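Protein yojF (Bacillus subtilis, PDB 1NJH) is of unknown function but belongs to the DUF1806 family, a small, mostly antiparallel beta protein with one short helix and two chains in its assembly. Local coordinates at residues Glu17-Arg22 / Ile112-Phe117; Tyr87-Asp90 / Arg94-Met97. All blocks are in the same frame, centred on the assembly; numbering follows the deposited sequence. Where two conformers were deposited one is given.

Interaction 1: residues Glu17-Arg22 / Ile112-Phe117; sequences ERYADR and ISEKPF
Ile112 sets its CG2 methyl over one face of the Tyr19 ring, 4.1 Å from the ring centroid and 23° off the normal, a CH-pi contact displaced toward CG. Glu114 reaches the same ring from its rim: CG lies near the ring plane, 4.0 Å from Tyr19 CE1, and the two side chains run roughly perpendicular. Beyond CG the Glu114 chain stays extended, which carries its carboxylate past the tyrosine to Arg22. There Arg22 NE meets Glu114 OE1 in a salt bridge 3.4 Å long, weak as a hydrogen bond. The guanidinium and carboxylate planes are turned 71° apart. A water links the same two atoms, donating to Glu114 OE1 and accepting weakly from Arg22 NE. The guanidinium is held within its own segment as well: Arg22 NH1 donates to Arg18 O at 2.8 Å, in the carbonyl plane though tilted from that of the guanidinium, and NH2 adds a weak bond to that oxygen. The type II turn from Tyr19 to Arg22 folds the chain back to allow this. Asn93 receives the Tyr19 hydroxyl on its backbone oxygen and gives its side-chain ND2 to Glu114 OE2. The contact thus joins the turn after helix 9-18 to the end of strand 106-113, with Val24 of strand 24-32 touching both Tyr19 and Ile112, and Tyr57 of strand 45-63 also packing on Tyr19.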
loop_
_atom_site.group_PDB
_atom_site.type_symbol
_atom_site.label_atom_id
_atom_site.label_comp_id
_atom_site.label_asym_id
_atom_site.label_seq_id
_atom_site.Cartn_x
_atom_site.Cartn_y
_atom_site.Cartn_z
ATOM N N GLU A 17 -15.659 -10.019 -6.620
ATOM C CA GLU A 17 -16.433 -10.955 -5.812
ATOM C C GLU A 17 -15.918 -12.379 -5.993
ATOM O O GLU A 17 -16.071 -13.228 -5.116
ATOM C CB GLU A 17 -17.914 -10.843 -6.192
ATOM C CG GLU A 17 -18.370 -9.401 -6.137
ATOM C CD GLU A 17 -19.808 -9.180 -6.544
ATOM O OE1 GLU A 17 -20.311 -9.922 -7.417
ATOM O OE2 GLU A 17 -20.425 -8.234 -6.008
ATOM N N ARG A 18 -15.288 -12.622 -7.134
ATOM C CA ARG A 18 -14.729 -13.926 -7.454
ATOM C C ARG A 18 -13.645 -14.327 -6.450
ATOM O O ARG A 18 -13.588 -15.475 -6.010
ATOM C CB ARG A 18 -14.133 -13.884 -8.861
ATOM C CG ARG A 18 -13.579 -15.199 -9.378
ATOM C CD ARG A 18 -12.719 -14.948 -10.609
ATOM N NE ARG A 18 -13.388 -14.071 -11.568
ATOM C CZ ARG A 18 -12.787 -13.496 -12.606
ATOM N NH1 ARG A 18 -11.496 -13.703 -12.826
ATOM N NH2 ARG A 18 -13.477 -12.708 -13.419
ATOM N N TYR A 19 -12.799 -13.367 -6.082
ATOM C CA TYR A 19 -11.691 -13.615 -5.158
ATOM C C TYR A 19 -12.032 -13.402 -3.689
ATOM O O TYR A 19 -11.167 -13.554 -2.831
ATOM C CB TYR A 19 -10.495 -12.710 -5.485
ATOM C CG TYR A 19 -9.965 -12.826 -6.888
ATOM C CD1 TYR A 19 -9.124 -13.873 -7.259
ATOM C CD2 TYR A 19 -10.313 -11.885 -7.854
ATOM C CE1 TYR A 19 -8.641 -13.975 -8.570
ATOM C CE2 TYR A 19 -9.843 -11.980 -9.156
ATOM C CZ TYR A 19 -9.010 -13.025 -9.508
ATOM O OH TYR A 19 -8.578 -13.116 -10.811
ATOM N N ALA A 20 -13.277 -13.038 -3.389
ATOM C CA ALA A 20 -13.668 -12.817 -1.999
ATOM C C ALA A 20 -13.781 -14.119 -1.207
ATOM O O ALA A 20 -14.120 -15.164 -1.761
ATOM C CB ALA A 20 -14.998 -12.065 -1.945
ATOM N N ASP A 21 -13.461 -14.039 0.082
ATOM C CA ASP A 21 -13.559 -15.139 1.035
ATOM C C ASP A 21 -12.523 -16.247 1.023
ATOM O O ASP A 21 -12.685 -17.269 1.695
ATOM C CB ASP A 21 -14.974 -15.725 0.982
ATOM C CG ASP A 21 -16.028 -14.679 1.291
ATOM O OD1 ASP A 21 -15.840 -13.949 2.282
ATOM O OD2 ASP A 21 -17.029 -14.581 0.549
ATOM N N ARG A 22 -11.458 -16.050 0.264
ATOM C CA ARG A 22 -10.375 -17.020 0.244
ATOM C C ARG A 22 -9.083 -16.220 0.177
ATOM O O ARG A 22 -9.068 -15.091 -0.319
ATOM C CB ARG A 22 -10.491 -17.968 -0.951
ATOM C CG ARG A 22 -10.282 -17.349 -2.319
ATOM C CD ARG A 22 -9.936 -18.454 -3.311
ATOM N NE ARG A 22 -9.925 -17.993 -4.691
ATOM C CZ ARG A 22 -10.998 -17.535 -5.325
ATOM N NH1 ARG A 22 -12.162 -17.481 -4.690
ATOM N NH2 ARG A 22 -10.909 -17.133 -6.586
ATOM N N ILE A 112 -4.683 -8.500 -8.011
ATOM C CA ILE A 112 -5.129 -9.572 -7.125
ATOM C C ILE A 112 -4.909 -10.915 -7.815
ATOM O O ILE A 112 -5.289 -11.076 -8.971
ATOM C CB ILE A 112 -6.645 -9.397 -6.810
ATOM C CG1 ILE A 112 -6.885 -7.988 -6.252
ATOM C CG2 ILE A 112 -7.113 -10.480 -5.847
ATOM C CD1 ILE A 112 -8.336 -7.606 -6.017
ATOM N N SER A 113 -4.331 -11.868 -7.087
ATOM C CA SER A 113 -4.040 -13.197 -7.624
ATOM C C SER A 113 -4.163 -14.277 -6.558
ATOM O O SER A 113 -3.956 -14.020 -5.375
ATOM C CB SER A 113 -2.619 -13.213 -8.198
ATOM O OG SER A 113 -2.284 -14.485 -8.750
ATOM N N GLU A 114 -4.499 -15.493 -6.980
ATOM C CA GLU A 114 -4.612 -16.603 -6.055
ATOM C C GLU A 114 -3.209 -17.119 -5.720
ATOM O O GLU A 114 -3.011 -17.826 -4.734
ATOM C CB GLU A 114 -5.451 -17.720 -6.676
ATOM C CG GLU A 114 -6.806 -17.250 -7.171
ATOM C CD GLU A 114 -7.587 -18.342 -7.875
ATOM O OE1 GLU A 114 -7.980 -19.318 -7.203
ATOM O OE2 GLU A 114 -7.804 -18.224 -9.101
ATOM N N LYS A 115 -2.231 -16.749 -6.539
ATOM C CA LYS A 115 -0.857 -17.176 -6.316
ATOM C C LYS A 115 0.071 -15.971 -6.222
ATOM O O LYS A 115 -0.257 -14.900 -6.713
ATOM C CB LYS A 115 -0.387 -18.068 -7.465
ATOM C CG LYS A 115 -1.119 -19.386 -7.574
ATOM C CD LYS A 115 -0.626 -20.143 -8.791
ATOM C CE LYS A 115 -1.401 -21.426 -9.007
ATOM N NZ LYS A 115 -0.957 -22.085 -10.267
ATOM N N PRO A 116 1.246 -16.137 -5.594
ATOM C CA PRO A 116 2.208 -15.040 -5.457
ATOM C C PRO A 116 2.598 -14.427 -6.798
ATOM O O PRO A 116 2.699 -15.120 -7.823
ATOM C CB PRO A 116 3.416 -15.718 -4.795
ATOM C CG PRO A 116 2.792 -16.790 -3.981
ATOM C CD PRO A 116 1.744 -17.347 -4.915
ATOM N N PHE A 117 2.832 -13.122 -6.796
ATOM C CA PHE A 117 3.274 -12.447 -8.007
ATOM C C PHE A 117 4.791 -12.623 -8.089
ATOM O O PHE A 117 5.486 -12.436 -7.095
ATOM C CB PHE A 117 2.979 -10.953 -7.920
ATOM C CG PHE A 117 1.538 -10.609 -8.095
ATOM C CD1 PHE A 117 0.999 -10.476 -9.367
ATOM C CD2 PHE A 117 0.707 -10.449 -6.987
ATOM C CE1 PHE A 117 -0.361 -10.188 -9.540
ATOM C CE2 PHE A 117 -0.649 -10.160 -7.146
ATOM C CZ PHE A 117 -1.182 -10.031 -8.416
HETATM O O HOH W 1 -7.487 -19.744 -4.778
#

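Interaction 2: residues Tyr87-Asp90 / Arg94-Met97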
loop_
_atom_site.group_PDB
_atom_site.type_symbol
_atom_site.label_atom_id
_atom_site.label_comp_id
_atom_site.label_asym_id
_atom_site.label_seq_id
_atom_site.Cartn_x
_atom_site.Cartn_y
_atom_site.Cartn_z
ATOM N N TYR A 87 -8.011 -2.097 -16.843
ATOM C CA TYR A 87 -7.882 -3.409 -16.229
ATOM C C TYR A 87 -7.890 -4.534 -17.249
ATOM O O TYR A 87 -8.044 -4.313 -18.451
ATOM C CB TYR A 87 -9.064 -3.660 -15.283
ATOM C CG TYR A 87 -10.318 -4.161 -15.994
ATOM C CD1 TYR A 87 -10.834 -5.428 -15.727
ATOM C CD2 TYR A 87 -10.969 -3.374 -16.941
ATOM C CE1 TYR A 87 -11.971 -5.901 -16.390
ATOM C CE2 TYR A 87 -12.110 -3.837 -17.608
ATOM C CZ TYR A 87 -12.603 -5.097 -17.328
ATOM O OH TYR A 87 -13.729 -5.556 -17.985
ATOM N N THR A 88 -7.750 -5.746 -16.725
ATOM C CA THR A 88 -7.828 -6.970 -17.504
ATOM C C THR A 88 -7.721 -8.122 -16.533
ATOM O O THR A 88 -7.383 -7.943 -15.363
ATOM C CB THR A 88 -6.696 -7.121 -18.532
ATOM O OG1 THR A 88 -7.032 -8.189 -19.435
ATOM C CG2 THR A 88 -5.383 -7.484 -17.841
ATOM N N VAL A 89 -8.032 -9.309 -17.022
ATOM C CA VAL A 89 -7.918 -10.516 -16.233
ATOM C C VAL A 89 -7.047 -11.340 -17.152
ATOM O O VAL A 89 -7.473 -11.692 -18.251
ATOM C CB VAL A 89 -9.277 -11.175 -16.025
ATOM C CG1 VAL A 89 -9.100 -12.549 -15.393
ATOM C CG2 VAL A 89 -10.138 -10.276 -15.139
ATOM N N ASP A 90 -5.825 -11.630 -16.715
ATOM C CA ASP A 90 -4.885 -12.356 -17.554
ATOM C C ASP A 90 -5.043 -13.862 -17.631
ATOM O O ASP A 90 -5.937 -14.440 -17.020
ATOM C CB ASP A 90 -3.449 -11.988 -17.162
ATOM C CG ASP A 90 -3.065 -12.463 -15.778
ATOM O OD1 ASP A 90 -2.052 -11.951 -15.271
ATOM O OD2 ASP A 90 -3.748 -13.342 -15.205
ATOM N N ARG A 94 -5.559 -13.431 -13.155
ATOM C CA ARG A 94 -5.218 -12.436 -12.146
ATOM C C ARG A 94 -5.867 -11.128 -12.556
ATOM O O ARG A 94 -5.755 -10.704 -13.713
ATOM C CB ARG A 94 -3.695 -12.273 -12.038
ATOM C CG ARG A 94 -2.981 -13.542 -11.629
ATOM C CD ARG A 94 -1.480 -13.329 -11.520
ATOM N NE ARG A 94 -0.896 -12.813 -12.756
ATOM C CZ ARG A 94 0.410 -12.648 -12.943
ATOM N NH1 ARG A 94 1.261 -12.962 -11.974
ATOM N NH2 ARG A 94 0.863 -12.155 -14.090
ATOM N N LEU A 95 -6.571 -10.496 -11.616
ATOM C CA LEU A 95 -7.220 -9.229 -11.894
ATOM C C LEU A 95 -6.178 -8.125 -11.740
ATOM O O LEU A 95 -5.645 -7.887 -10.648
ATOM C CB LEU A 95 -8.404 -8.991 -10.934
ATOM C CG LEU A 95 -9.087 -7.613 -10.962
ATOM C CD1 LEU A 95 -9.743 -7.379 -12.326
ATOM C CD2 LEU A 95 -10.157 -7.545 -9.861
ATOM N N LEU A 96 -5.888 -7.474 -12.858
ATOM C CA LEU A 96 -4.917 -6.389 -12.919
ATOM C C LEU A 96 -5.609 -5.062 -13.172
ATOM O O LEU A 96 -6.321 -4.902 -14.165
ATOM C CB LEU A 96 -3.918 -6.639 -14.054
ATOM C CG LEU A 96 -3.351 -8.052 -14.137
ATOM C CD1 LEU A 96 -2.359 -8.109 -15.272
ATOM C CD2 LEU A 96 -2.712 -8.443 -12.824
HETATM N N MSE A 97 -5.410 -4.095 -12.283
HETATM C CA MSE A 97 -6.034 -2.797 -12.478
HETATM C C MSE A 97 -4.992 -1.697 -12.350
HETATM O O MSE A 97 -3.997 -1.838 -11.633
HETATM C CB MSE A 97 -7.145 -2.592 -11.446
HETATM C CG MSE A 97 -8.262 -3.588 -11.586
HETATM SE SE MSE A 97 -9.414 -3.527 -10.045
HETATM C CE MSE A 97 -8.257 -4.471 -8.792
HETATM O O HOH W 2 -0.286 -10.947 -16.714
#
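Arg94 takes hold of Asp90 through both backbone and side chain, closing the turn of a beta hairpin. Arg94 N donates to Asp90 OD2 at 2.7 Å, arriving from above the carboxylate plane, while its O accepts from Asp90 N. The arginine chain bends at chi3 (-56°), bringing the guanidinium edge round to the carboxylate: Arg94 NE donates to the syn lone pair of Asp90 OD1 at 2.9 Å and Arg94 NH2 meets the same oxygen end-on, a side-on salt bridge in the guanidinium plane. A water also bridges OD1 and NH2. A leucine in place of Asp90 would probably leave the Arg94 guanidinium without this carboxylate and its backbone N without its acceptor, freeing the turn to shift. Leu95 pairs with Val89 at a non-hydrogen-bonded site, its CD1 reaching Val89 CG2 and, at the ring edge, Tyr87 CD1, each 4.1 Å away. Leu96 is the hydrogen-bonded partner of Thr88: Leu96 N gives a nearly straight bond to Thr88 O (3.0 Å, 170°), and its O receives Thr88 N. On the sheet face they share, Leu96 CD1 lies beside Thr88 CG2. Met97, a selenomethionine, sets CG 3.8 Å from Tyr87 CB at the next non-hydrogen-bonded pair. Helix 9-18 covers the Tyr87, Val89 and Leu95 face, with Asp11 bonding the Tyr87 hydroxyl; Met4 packs on Thr88 and Leu96, and strand 106-113 continues the sheet beyond 95-97.

How the interactions relate
From the N terminus, the chain runs through helix 9-18 into segment 17-22, whose partner 112-117 comes only near the C terminus, so interaction 1 closes a loop spanning most of the sheet. Interaction 2 is nested inside that loop: strand 78-89 turns back at once into strand 95-101, a local hairpin. Strand 106-113 follows and pairs with 95-101, which brings the two contacts together. Ile112 N lies 2.9 Å from Leu95 O, a probable backbone hydrogen bond, and Phe117 packs on Arg94. The long-range closure therefore fastens the helix's C-terminal end beside the hairpin, while the hairpin forms two neighbouring strands of the same antiparallel sheet.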